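Side-chain contacts in acyl-CoA dehydrogenase (Mycobacterium thermoresistibile, PDB 3NF4), which probably catalyses the FAD-dependent alpha,beta-dehydrogenation of acyl-CoA thioesters, working as a tetramer: residues T330-A335 with G372-Q377; T259-A264 with E358-E363; V79-L84 with G250-A255. All coordinates share one frame; numbering follows the deposited sequence.

Contact 1 of 3, residues T330-A335 with G372-Q377; sequences TATDAA and GTNQIQ. With FAD (flavin-adenine dinucleotide), chain C.
Asn374 carries this whole contact on a single atom: its amide nitrogen ND2 gives one hydrogen bond to Thr332 and another to Asp333, and little else of 372-377 reaches the helix of 330-335. The two bonds differ in quality. ND2 meets Thr332 OG1 at 2.9 Å, nearly straight at 165° and with the hydroxyl oxygen lying in the amide plane. The bond from ND2 to Asp333 OD1 is longer, 3.2 Å, and more bent. It arrives from above the carboxylate, whose plane is turned 76° from that of the amide.

The rotamer of Thr332 puts OG1 where it meets ND2. With chi1 at 62°, OG1 sits between the backbone N and the carbonyl carbon, where it also bonds to Lys328 O one turn back; the carbonyl there can only accept, so the hydroxyl probably donates to it and is left to act as acceptor for Asn374 ND2. Asp333 OD1 is held more firmly by Gln368 NE2, so the bond from Asn374 is the lesser of its two. The other end of the Asn374 amide is held too, as OD1 takes a bond from Lys328 NZ, so the amide is fixed from both ends and its rotation is probably well defined.

Asn374 is the first residue of helix 374-383, and the residues around it face the cofactor. Thr373, the N-cap, places OG1 2.8 Å from FAD O2B while accepting a weak capping bond from Ile376 N. The same ribose hydroxyl gives a weak bond to Gln375 OE1, which is hydrogen-bonded to Gln344 of a second subunit. Ile376 CD1 lies 3.6 Å from FAD C5A of the adenine. A capped helix start that receives the adenosine half of FAD beside a subunit boundary belongs to the cofactor site of the acyl-CoA dehydrogenase fold.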
loop_
_atom_site.group_PDB
_atom_site.type_symbol
_atom_site.label_atom_id
_atom_site.label_comp_id
_atom_site.label_asym_id
_atom_site.label_seq_id
_atom_site.Cartn_x
_atom_site.Cartn_y
_atom_site.Cartn_z
ATOM N N THR A 330 8.839 -10.835 -2.024
ATOM C CA THR A 330 8.745 -9.788 -3.060
ATOM C C THR A 330 8.064 -10.314 -4.324
ATOM O O THR A 330 7.088 -9.731 -4.806
ATOM C CB THR A 330 10.197 -9.300 -3.375
ATOM O OG1 THR A 330 10.665 -8.528 -2.258
ATOM C CG2 THR A 330 10.295 -8.464 -4.656
ATOM N N ALA A 331 8.553 -11.431 -4.844
ATOM C CA ALA A 331 8.039 -11.996 -6.089
ATOM C C ALA A 331 6.578 -12.496 -6.023
ATOM O O ALA A 331 5.834 -12.391 -7.028
ATOM C CB ALA A 331 8.966 -13.103 -6.579
ATOM N N THR A 332 6.156 -13.012 -4.865
ATOM C CA THR A 332 4.763 -13.486 -4.729
ATOM C C THR A 332 3.795 -12.352 -4.413
ATOM O O THR A 332 2.667 -12.334 -4.923
ATOM C CB THR A 332 4.603 -14.695 -3.727
ATOM O OG1 THR A 332 4.995 -14.318 -2.394
ATOM C CG2 THR A 332 5.444 -15.869 -4.179
ATOM N N ASP A 333 4.205 -11.381 -3.599
ATOM C CA ASP A 333 3.380 -10.156 -3.467
ATOM C C ASP A 333 3.175 -9.491 -4.877
ATOM O O ASP A 333 2.080 -9.040 -5.205
ATOM C CB ASP A 333 3.928 -9.171 -2.419
ATOM C CG ASP A 333 3.517 -9.544 -0.937
ATOM O OD1 ASP A 333 2.743 -10.520 -0.686
ATOM O OD2 ASP A 333 3.989 -8.843 0.013
ATOM N N ALA A 334 4.210 -9.477 -5.715
ATOM C CA ALA A 334 4.091 -8.912 -7.083
ATOM C C ALA A 334 3.133 -9.687 -7.998
ATOM O O ALA A 334 2.362 -9.062 -8.736
ATOM C CB ALA A 334 5.483 -8.766 -7.768
ATOM N N ALA A 335 3.178 -11.027 -7.968
ATOM C CA ALA A 335 2.244 -11.812 -8.786
ATOM C C ALA A 335 0.779 -11.541 -8.393
ATOM O O ALA A 335 -0.082 -11.368 -9.261
ATOM C CB ALA A 335 2.569 -13.340 -8.775
ATOM N N GLY A 372 6.377 -21.709 2.796
ATOM C CA GLY A 372 6.490 -20.757 3.896
ATOM C C GLY A 372 5.656 -19.539 3.534
ATOM O O GLY A 372 6.001 -18.832 2.578
ATOM N N THR A 373 4.575 -19.311 4.296
ATOM C CA THR A 373 3.641 -18.205 4.054
ATOM C C THR A 373 4.421 -16.907 4.116
ATOM O O THR A 373 5.505 -16.839 4.726
ATOM C CB THR A 373 2.450 -18.137 5.103
ATOM O OG1 THR A 373 2.942 -17.741 6.392
ATOM C CG2 THR A 373 1.733 -19.479 5.250
ATOM N N ASN A 374 3.884 -15.875 3.493
ATOM C CA ASN A 374 4.502 -14.550 3.608
ATOM C C ASN A 374 4.583 -13.926 5.032
ATOM O O ASN A 374 5.408 -13.032 5.267
ATOM C CB ASN A 374 3.928 -13.628 2.551
ATOM C CG ASN A 374 4.347 -14.067 1.146
ATOM O OD1 ASN A 374 5.127 -15.028 0.989
ATOM N ND2 ASN A 374 3.869 -13.363 0.131
ATOM N N GLN A 375 3.804 -14.450 5.997
ATOM C CA GLN A 375 3.996 -14.047 7.417
ATOM C C GLN A 375 5.248 -14.742 8.044
ATOM O O GLN A 375 6.029 -14.101 8.757
ATOM C CB GLN A 375 2.747 -14.276 8.267
ATOM C CG GLN A 375 1.576 -13.335 7.975
ATOM C CD GLN A 375 0.910 -13.581 6.604
ATOM O OE1 GLN A 375 0.647 -14.735 6.210
ATOM N NE2 GLN A 375 0.660 -12.483 5.860
ATOM N N ILE A 376 5.439 -16.025 7.760
ATOM C CA ILE A 376 6.687 -16.724 8.140
ATOM C C ILE A 376 7.961 -16.092 7.497
ATOM O O ILE A 376 8.987 -15.915 8.200
ATOM C CB ILE A 376 6.561 -18.290 7.908
ATOM C CG1 ILE A 376 6.036 -18.960 9.172
ATOM C CG2 ILE A 376 7.878 -18.967 7.571
ATOM C CD1 ILE A 376 4.583 -18.729 9.453
ATOM N N GLN A 377 7.892 -15.743 6.195
ATOM C CA GLN A 377 9.006 -14.998 5.532
ATOM C C GLN A 377 9.413 -13.738 6.305
ATOM O O GLN A 377 10.579 -13.559 6.599
ATOM C CB GLN A 377 8.729 -14.629 4.057
ATOM C CG GLN A 377 8.469 -15.786 3.064
ATOM C CD GLN A 377 9.449 -16.992 3.163
ATOM O OE1 GLN A 377 10.597 -16.864 3.602
ATOM N NE2 GLN A 377 8.972 -18.172 2.735
HETATM P PA FAD C . -1.061 -22.692 9.210
HETATM O O1A FAD C . 0.314 -23.057 9.697
HETATM O O2A FAD C . -2.235 -23.292 9.937
HETATM O O5B FAD C . -1.222 -21.088 9.270
HETATM C C5B FAD C . -2.466 -20.397 9.160
HETATM C C4B FAD C . -2.219 -18.885 9.269
HETATM O O4B FAD C . -1.555 -18.526 10.499
HETATM C C3B FAD C . -1.341 -18.384 8.130
HETATM O O3B FAD C . -1.848 -17.132 7.673
HETATM C C2B FAD C . 0.022 -18.162 8.766
HETATM O O2B FAD C . 0.808 -17.184 8.048
HETATM C C1B FAD C . -0.338 -17.811 10.223
HETATM N N9A FAD C . 0.790 -18.218 11.097
HETATM C C8A FAD C . 1.187 -19.496 11.367
HETATM N N7A FAD C . 2.276 -19.455 12.165
HETATM C C5A FAD C . 2.558 -18.152 12.399
HETATM C C6A FAD C . 3.537 -17.498 13.141
HETATM N N6A FAD C . 4.471 -18.222 13.805
HETATM N N1A FAD C . 3.549 -16.131 13.187
HETATM C C2A FAD C . 2.627 -15.407 12.520
HETATM N N3A FAD C . 1.681 -16.023 11.789
HETATM C C4A FAD C . 1.625 -17.377 11.716
HETATM N N1 FAD C . 3.813 -29.233 1.840
HETATM C C2 FAD C . 4.854 -30.099 1.646
HETATM O O2 FAD C . 5.597 -30.438 2.605
HETATM N N3 FAD C . 5.106 -30.607 0.411
HETATM C C4 FAD C . 4.338 -30.268 -0.658
HETATM O O4 FAD C . 4.605 -30.766 -1.782
HETATM C C4X FAD C . 3.266 -29.372 -0.482
HETATM N N5 FAD C . 2.475 -29.028 -1.533
HETATM C C5X FAD C . 1.427 -28.185 -1.333
HETATM C C6 FAD C . 0.611 -27.835 -2.411
HETATM C C7 FAD C . -0.472 -26.972 -2.237
HETATM C C7M FAD C . -1.329 -26.621 -3.430
HETATM C C8 FAD C . -0.725 -26.461 -0.958
HETATM C C8M FAD C . -1.862 -25.521 -0.650
HETATM C C9 FAD C . 0.096 -26.810 0.111
HETATM C C9A FAD C . 1.174 -27.666 -0.052
HETATM N N10 FAD C . 1.960 -27.988 1.010
HETATM C C10 FAD C . 3.000 -28.855 0.810
HETATM C "C1'" FAD C . 1.680 -27.438 2.373
HETATM C "C2'" FAD C . 2.021 -25.935 2.556
HETATM O "O2'" FAD C . 3.452 -25.758 2.577
HETATM C "C3'" FAD C . 1.300 -25.306 3.784
HETATM O "O3'" FAD C . -0.106 -25.294 3.499
HETATM C "C4'" FAD C . 1.703 -23.872 4.198
HETATM O "O4'" FAD C . 3.132 -23.718 4.266
HETATM C "C5'" FAD C . 1.097 -23.324 5.516
HETATM O "O5'" FAD C . 0.737 -24.271 6.553
HETATM P P FAD C . -0.814 -24.462 7.000
HETATM O O1P FAD C . -1.649 -24.688 5.751
HETATM O O2P FAD C . -0.923 -25.479 8.102
HETATM O O3P FAD C . -1.169 -23.002 7.617
#

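Contact 2 of 3, residues T259-A264 with E358-E363; sequences TGLAQA and ERYMRE
Leu261 and Tyr360 meet where two helices of the C-terminal helical domain of the acyl-CoA dehydrogenase fold pack almost antiparallel. The short segments 259-264 and 358-363 run at 158° to each other, their axes 10.4 Å apart, so the gap is bridged by side chains.

Leu261 does most of the bridging, through a conformation that stretches it away from its own helix. CG stands opposite the backbone N (chi1 180°), and the two methyls then part company. CD1 lies 3.5 Å from Tyr360 CD1 and also approaches the carboxylate of Glu363, whereas CD2 drops toward the facing backbone, 3.8 Å from Tyr360 O. Tyr360 answers with CG beside its backbone N (chi1 -67°), which sends the ring across to the other helix. There it is met obliquely at two places: Leu261 near the CD1 side and, one turn on, Ala264, whose CB is 3.9 Å from Tyr360 CE2. Tyr360 CE2 lies 4.0 Å from Ala264 O, so the ring comes close to the helix backbone as well as to the alanine methyl.

Glu363 joins this apolar patch with a charged group, and its chain, extended beyond CG, explains how. The carboxylate is carried back along its own helix into a salt bridge with Arg359, which also pairs with Asp40 of helix 39-45; the charge of Glu363 is therefore probably balanced by Arg359, although its carboxylate borders the leucine. Within Glu363 the two oxygens divide the work: OE2 receives Arg359 NH1 at 3.2 Å, at the guanidinium edge, while OE1 lies 3.6 Å from Leu261 CD1.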
loop_
_atom_site.group_PDB
_atom_site.type_symbol
_atom_site.label_atom_id
_atom_site.label_comp_id
_atom_site.label_asym_id
_atom_site.label_seq_id
_atom_site.Cartn_x
_atom_site.Cartn_y
_atom_site.Cartn_z
ATOM N N THR A 259 7.373 -14.959 -10.660
ATOM C CA THR A 259 7.807 -13.915 -11.625
ATOM C C THR A 259 7.289 -14.234 -13.050
ATOM O O THR A 259 6.859 -13.335 -13.782
ATOM C CB THR A 259 9.362 -13.719 -11.576
ATOM O OG1 THR A 259 9.748 -13.335 -10.245
ATOM C CG2 THR A 259 9.879 -12.646 -12.587
ATOM N N GLY A 260 7.298 -15.511 -13.429
ATOM C CA GLY A 260 6.915 -15.900 -14.806
ATOM C C GLY A 260 5.405 -15.870 -14.986
ATOM O O GLY A 260 4.924 -15.557 -16.066
ATOM N N LEU A 261 4.661 -16.198 -13.918
ATOM C CA LEU A 261 3.200 -16.016 -13.892
ATOM C C LEU A 261 2.819 -14.526 -13.994
ATOM O O LEU A 261 1.900 -14.161 -14.761
ATOM C CB LEU A 261 2.588 -16.609 -12.599
ATOM C CG LEU A 261 1.068 -16.479 -12.452
ATOM C CD1 LEU A 261 0.253 -17.147 -13.627
ATOM C CD2 LEU A 261 0.590 -16.984 -11.080
ATOM N N ALA A 262 3.503 -13.669 -13.222
ATOM C CA ALA A 262 3.307 -12.219 -13.391
ATOM C C ALA A 262 3.669 -11.729 -14.809
ATOM O O ALA A 262 2.945 -10.927 -15.374
ATOM C CB ALA A 262 4.097 -11.414 -12.348
ATOM N N GLN A 263 4.785 -12.195 -15.374
ATOM C CA GLN A 263 5.173 -11.791 -16.739
ATOM C C GLN A 263 4.114 -12.215 -17.774
ATOM O O GLN A 263 3.793 -11.443 -18.686
ATOM C CB GLN A 263 6.555 -12.341 -17.113
ATOM C CG GLN A 263 7.036 -12.051 -18.552
ATOM C CD GLN A 263 7.317 -10.546 -18.807
ATOM O OE1 GLN A 263 8.028 -9.866 -18.045
ATOM N NE2 GLN A 263 6.757 -10.040 -19.886
ATOM N N ALA A 264 3.592 -13.432 -17.653
ATOM C CA ALA A 264 2.500 -13.888 -18.539
ATOM C C ALA A 264 1.248 -12.975 -18.486
ATOM O O ALA A 264 0.649 -12.673 -19.497
ATOM C CB ALA A 264 2.108 -15.318 -18.187
ATOM N N GLU A 358 -8.236 -14.372 -15.744
ATOM C CA GLU A 358 -8.996 -14.785 -14.552
ATOM C C GLU A 358 -8.384 -16.041 -13.932
ATOM O O GLU A 358 -8.358 -16.177 -12.703
ATOM C CB GLU A 358 -10.492 -14.953 -14.836
ATOM C CG GLU A 358 -10.847 -16.172 -15.725
ATOM C CD GLU A 358 -10.917 -17.501 -14.939
ATOM O OE1 GLU A 358 -10.741 -18.586 -15.565
ATOM O OE2 GLU A 358 -11.125 -17.432 -13.697
ATOM N N ARG A 359 -7.853 -16.937 -14.773
ATOM C CA ARG A 359 -7.101 -18.087 -14.261
ATOM C C ARG A 359 -5.783 -17.662 -13.555
ATOM O O ARG A 359 -5.438 -18.202 -12.487
ATOM C CB ARG A 359 -6.827 -19.096 -15.390
ATOM C CG ARG A 359 -5.893 -20.255 -14.986
ATOM C CD ARG A 359 -5.917 -21.479 -15.984
ATOM N NE ARG A 359 -5.458 -21.154 -17.352
ATOM C CZ ARG A 359 -4.185 -21.133 -17.759
ATOM N NH1 ARG A 359 -3.173 -21.407 -16.937
ATOM N NH2 ARG A 359 -3.910 -20.839 -19.024
ATOM N N TYR A 360 -5.052 -16.710 -14.154
ATOM C CA TYR A 360 -3.747 -16.275 -13.601
ATOM C C TYR A 360 -3.916 -15.701 -12.189
ATOM O O TYR A 360 -3.125 -16.016 -11.300
ATOM C CB TYR A 360 -3.005 -15.283 -14.536
ATOM C CG TYR A 360 -2.508 -15.874 -15.880
ATOM C CD1 TYR A 360 -2.269 -17.247 -16.035
ATOM C CD2 TYR A 360 -2.264 -15.047 -16.981
ATOM C CE1 TYR A 360 -1.826 -17.779 -17.250
ATOM C CE2 TYR A 360 -1.834 -15.558 -18.173
ATOM C CZ TYR A 360 -1.605 -16.928 -18.303
ATOM O OH TYR A 360 -1.146 -17.417 -19.505
ATOM N N MET A 361 -4.958 -14.892 -11.991
ATOM C CA MET A 361 -5.355 -14.393 -10.679
ATOM C C MET A 361 -5.654 -15.470 -9.621
ATOM O O MET A 361 -5.301 -15.308 -8.464
ATOM C CB MET A 361 -6.547 -13.431 -10.805
ATOM C CG MET A 361 -6.828 -12.692 -9.530
ATOM S SD MET A 361 -8.131 -11.446 -9.691
ATOM C CE MET A 361 -8.541 -11.177 -7.962
ATOM N N ARG A 362 -6.322 -16.543 -10.012
ATOM C CA ARG A 362 -6.594 -17.674 -9.120
ATOM C C ARG A 362 -5.298 -18.472 -8.795
ATOM O O ARG A 362 -5.114 -18.927 -7.664
ATOM C CB ARG A 362 -7.690 -18.610 -9.711
ATOM C CG ARG A 362 -9.090 -17.949 -9.866
ATOM C CD ARG A 362 -10.153 -18.963 -10.336
ATOM N NE ARG A 362 -10.119 -19.237 -11.783
ATOM C CZ ARG A 362 -9.726 -20.383 -12.348
ATOM N NH1 ARG A 362 -9.287 -21.401 -11.613
ATOM N NH2 ARG A 362 -9.742 -20.520 -13.675
ATOM N N GLU A 363 -4.392 -18.588 -9.750
ATOM C CA GLU A 363 -3.118 -19.270 -9.523
ATOM C C GLU A 363 -2.169 -18.515 -8.591
ATOM O O GLU A 363 -1.392 -19.134 -7.855
ATOM C CB GLU A 363 -2.404 -19.571 -10.860
ATOM C CG GLU A 363 -3.026 -20.741 -11.592
ATOM C CD GLU A 363 -2.668 -20.881 -13.095
ATOM O OE1 GLU A 363 -1.783 -20.173 -13.641
ATOM O OE2 GLU A 363 -3.307 -21.747 -13.740
#

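Contact 3 of 3, residues V79-L84 with G250-A255; sequences VYLQVL and GRLGIA
Leu81 and Gly253 mark the closest passage of two helical segments, their CA atoms only 6.6 Å apart. Segments 79-84 and 250-255 run in broadly the same direction, 43° between them, with axes that come within 9.6 Å. One belongs to helix 77-88 of the N-terminal domain and the other to the long helix 247-274 of the C-terminal domain, so the contact spans two domains that are far apart in sequence.

Gly253 gives the passage its character. Having no side chain, it presents bare backbone to two leucines standing one turn apart on the opposite helix. Leu84 supplies CD2, which rests 3.7 Å from Gly253 O and 4.0 Å from Gly253 CA. Leu81 approaches a little earlier along the same helix: its CD2 lies 3.9 Å from Leu252 O and 4.0 Å from Gly253 N, touching the peptide link between the two residues. Its other methyl, CD1, reaches Leu252 CB at 4.0 Å, the side chains crossing at about a right angle.

The two leucines achieve this with different first torsions. In Leu81 CG lies beside the backbone N (chi1 -68°) and the chain forks over the glycine and its predecessor; in Leu84 CG is swung round to the carbonyl side (chi1 -158°), bringing CD2 in over Gly253. Around them Tyr307 of helix 289-315 packs on Leu81, while Leu252 also touches Ala310 of that helix and Ala324 of helix 321-346.

Methyl groups laid on a peptide backbone, with every touching residue buried, make this a junction of van der Waals contact: shape rather than polar pairing joins helix 77-88 of the N-terminal domain to the C-terminal helices here.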
loop_
_atom_site.group_PDB
_atom_site.type_symbol
_atom_site.label_atom_id
_atom_site.label_comp_id
_atom_site.label_asym_id
_atom_site.label_seq_id
_atom_site.Cartn_x
_atom_site.Cartn_y
_atom_site.Cartn_z
ATOM N N VAL A 79 21.152 -19.446 -14.412
ATOM C CA VAL A 79 20.568 -19.990 -15.642
ATOM C C VAL A 79 19.367 -20.901 -15.339
ATOM O O VAL A 79 18.295 -20.740 -15.944
ATOM C CB VAL A 79 21.622 -20.742 -16.562
ATOM C CG1 VAL A 79 20.978 -21.244 -17.825
ATOM C CG2 VAL A 79 22.762 -19.849 -16.927
ATOM N N TYR A 80 19.526 -21.840 -14.404
ATOM C CA TYR A 80 18.407 -22.724 -14.039
ATOM C C TYR A 80 17.102 -21.963 -13.726
ATOM O O TYR A 80 16.050 -22.292 -14.284
ATOM C CB TYR A 80 18.788 -23.668 -12.884
ATOM C CG TYR A 80 17.621 -24.314 -12.181
ATOM C CD1 TYR A 80 16.715 -25.103 -12.882
ATOM C CD2 TYR A 80 17.428 -24.149 -10.803
ATOM C CE1 TYR A 80 15.633 -25.717 -12.231
ATOM C CE2 TYR A 80 16.354 -24.747 -10.144
ATOM C CZ TYR A 80 15.469 -25.544 -10.869
ATOM O OH TYR A 80 14.406 -26.154 -10.255
ATOM N N LEU A 81 17.180 -20.939 -12.871
ATOM C CA LEU A 81 15.987 -20.215 -12.427
ATOM C C LEU A 81 15.240 -19.494 -13.547
ATOM O O LEU A 81 13.991 -19.400 -13.502
ATOM C CB LEU A 81 16.315 -19.234 -11.291
ATOM C CG LEU A 81 16.718 -19.861 -9.949
ATOM C CD1 LEU A 81 17.116 -18.816 -8.921
ATOM C CD2 LEU A 81 15.601 -20.775 -9.411
ATOM N N GLN A 82 15.996 -19.001 -14.544
ATOM C CA GLN A 82 15.421 -18.275 -15.687
ATOM C C GLN A 82 14.765 -19.242 -16.713
ATOM O O GLN A 82 13.840 -18.859 -17.451
ATOM C CB GLN A 82 16.464 -17.311 -16.341
ATOM C CG GLN A 82 17.000 -16.180 -15.420
ATOM C CD GLN A 82 17.802 -15.069 -16.143
ATOM O OE1 GLN A 82 17.256 -14.282 -16.931
ATOM N NE2 GLN A 82 19.087 -14.981 -15.834
ATOM N N VAL A 83 15.231 -20.494 -16.754
ATOM C CA VAL A 83 14.540 -21.543 -17.524
ATOM C C VAL A 83 13.188 -21.885 -16.873
ATOM O O VAL A 83 12.152 -22.030 -17.554
ATOM C CB VAL A 83 15.369 -22.844 -17.629
ATOM C CG1 VAL A 83 14.496 -23.992 -18.167
ATOM C CG2 VAL A 83 16.613 -22.638 -18.489
ATOM N N LEU A 84 13.220 -22.019 -15.550
ATOM C CA LEU A 84 12.021 -22.204 -14.740
ATOM C C LEU A 84 11.021 -21.052 -14.962
ATOM O O LEU A 84 9.816 -21.277 -15.079
ATOM C CB LEU A 84 12.420 -22.323 -13.268
ATOM C CG LEU A 84 11.440 -23.021 -12.314
ATOM C CD1 LEU A 84 11.049 -24.439 -12.836
ATOM C CD2 LEU A 84 12.007 -23.093 -10.897
ATOM N N GLY A 250 14.323 -23.963 -2.166
ATOM C CA GLY A 250 12.909 -23.994 -2.507
ATOM C C GLY A 250 12.291 -22.605 -2.619
ATOM O O GLY A 250 11.455 -22.349 -3.505
ATOM N N ARG A 251 12.695 -21.711 -1.726
ATOM C CA ARG A 251 12.164 -20.363 -1.739
ATOM C C ARG A 251 12.536 -19.620 -3.053
ATOM O O ARG A 251 11.700 -18.912 -3.588
ATOM C CB ARG A 251 12.554 -19.596 -0.453
ATOM C CG ARG A 251 11.950 -20.194 0.834
ATOM C CD ARG A 251 12.631 -19.684 2.142
ATOM N NE ARG A 251 11.816 -20.015 3.325
ATOM C CZ ARG A 251 12.228 -20.003 4.605
ATOM N NH1 ARG A 251 13.465 -19.665 4.923
ATOM N NH2 ARG A 251 11.378 -20.334 5.583
ATOM N N LEU A 252 13.738 -19.843 -3.608
ATOM C CA LEU A 252 14.137 -19.293 -4.947
ATOM C C LEU A 252 13.406 -19.889 -6.147
ATOM O O LEU A 252 13.002 -19.149 -7.054
ATOM C CB LEU A 252 15.643 -19.429 -5.218
ATOM C CG LEU A 252 16.625 -18.672 -4.354
ATOM C CD1 LEU A 252 18.029 -18.984 -4.821
ATOM C CD2 LEU A 252 16.356 -17.148 -4.397
ATOM N N GLY A 253 13.280 -21.218 -6.180
ATOM C CA GLY A 253 12.379 -21.876 -7.133
ATOM C C GLY A 253 11.045 -21.139 -7.292
ATOM O O GLY A 253 10.713 -20.679 -8.386
ATOM N N ILE A 254 10.297 -20.991 -6.198
ATOM C CA ILE A 254 8.978 -20.355 -6.215
ATOM C C ILE A 254 8.998 -18.850 -6.571
ATOM O O ILE A 254 8.063 -18.362 -7.236
ATOM C CB ILE A 254 8.235 -20.589 -4.867
ATOM C CG1 ILE A 254 7.935 -22.081 -4.694
ATOM C CG2 ILE A 254 6.960 -19.736 -4.759
ATOM C CD1 ILE A 254 7.220 -22.782 -5.864
ATOM N N ALA A 255 10.040 -18.131 -6.134
ATOM C CA ALA A 255 10.254 -16.754 -6.587
ATOM C C ALA A 255 10.311 -16.706 -8.106
ATOM O O ALA A 255 9.699 -15.840 -8.701
ATOM C CB ALA A 255 11.516 -16.163 -5.987
#

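Helix 247-274 ties the three sites together: contact 3 uses its early part and contact 2 the segment that follows, while contact 1 packs beside both through Ala331, which touches Ala255 and Thr259. The contact centres stand about 15 to 16 Å from one another. Along the chain, contact 3 closes before either of the others opens, and contacts 1 and 2 interleave, their segments running 259-264, 330-335, 358-363 and 372-377. Contacts 1 and 2 thus knit the C-terminal helices to one another and both touch a second subunit, whereas contact 3 packs a helix of the N-terminal domain against helix 247-274. Cofactor site, subunit boundary and domain junction therefore share one helical framework.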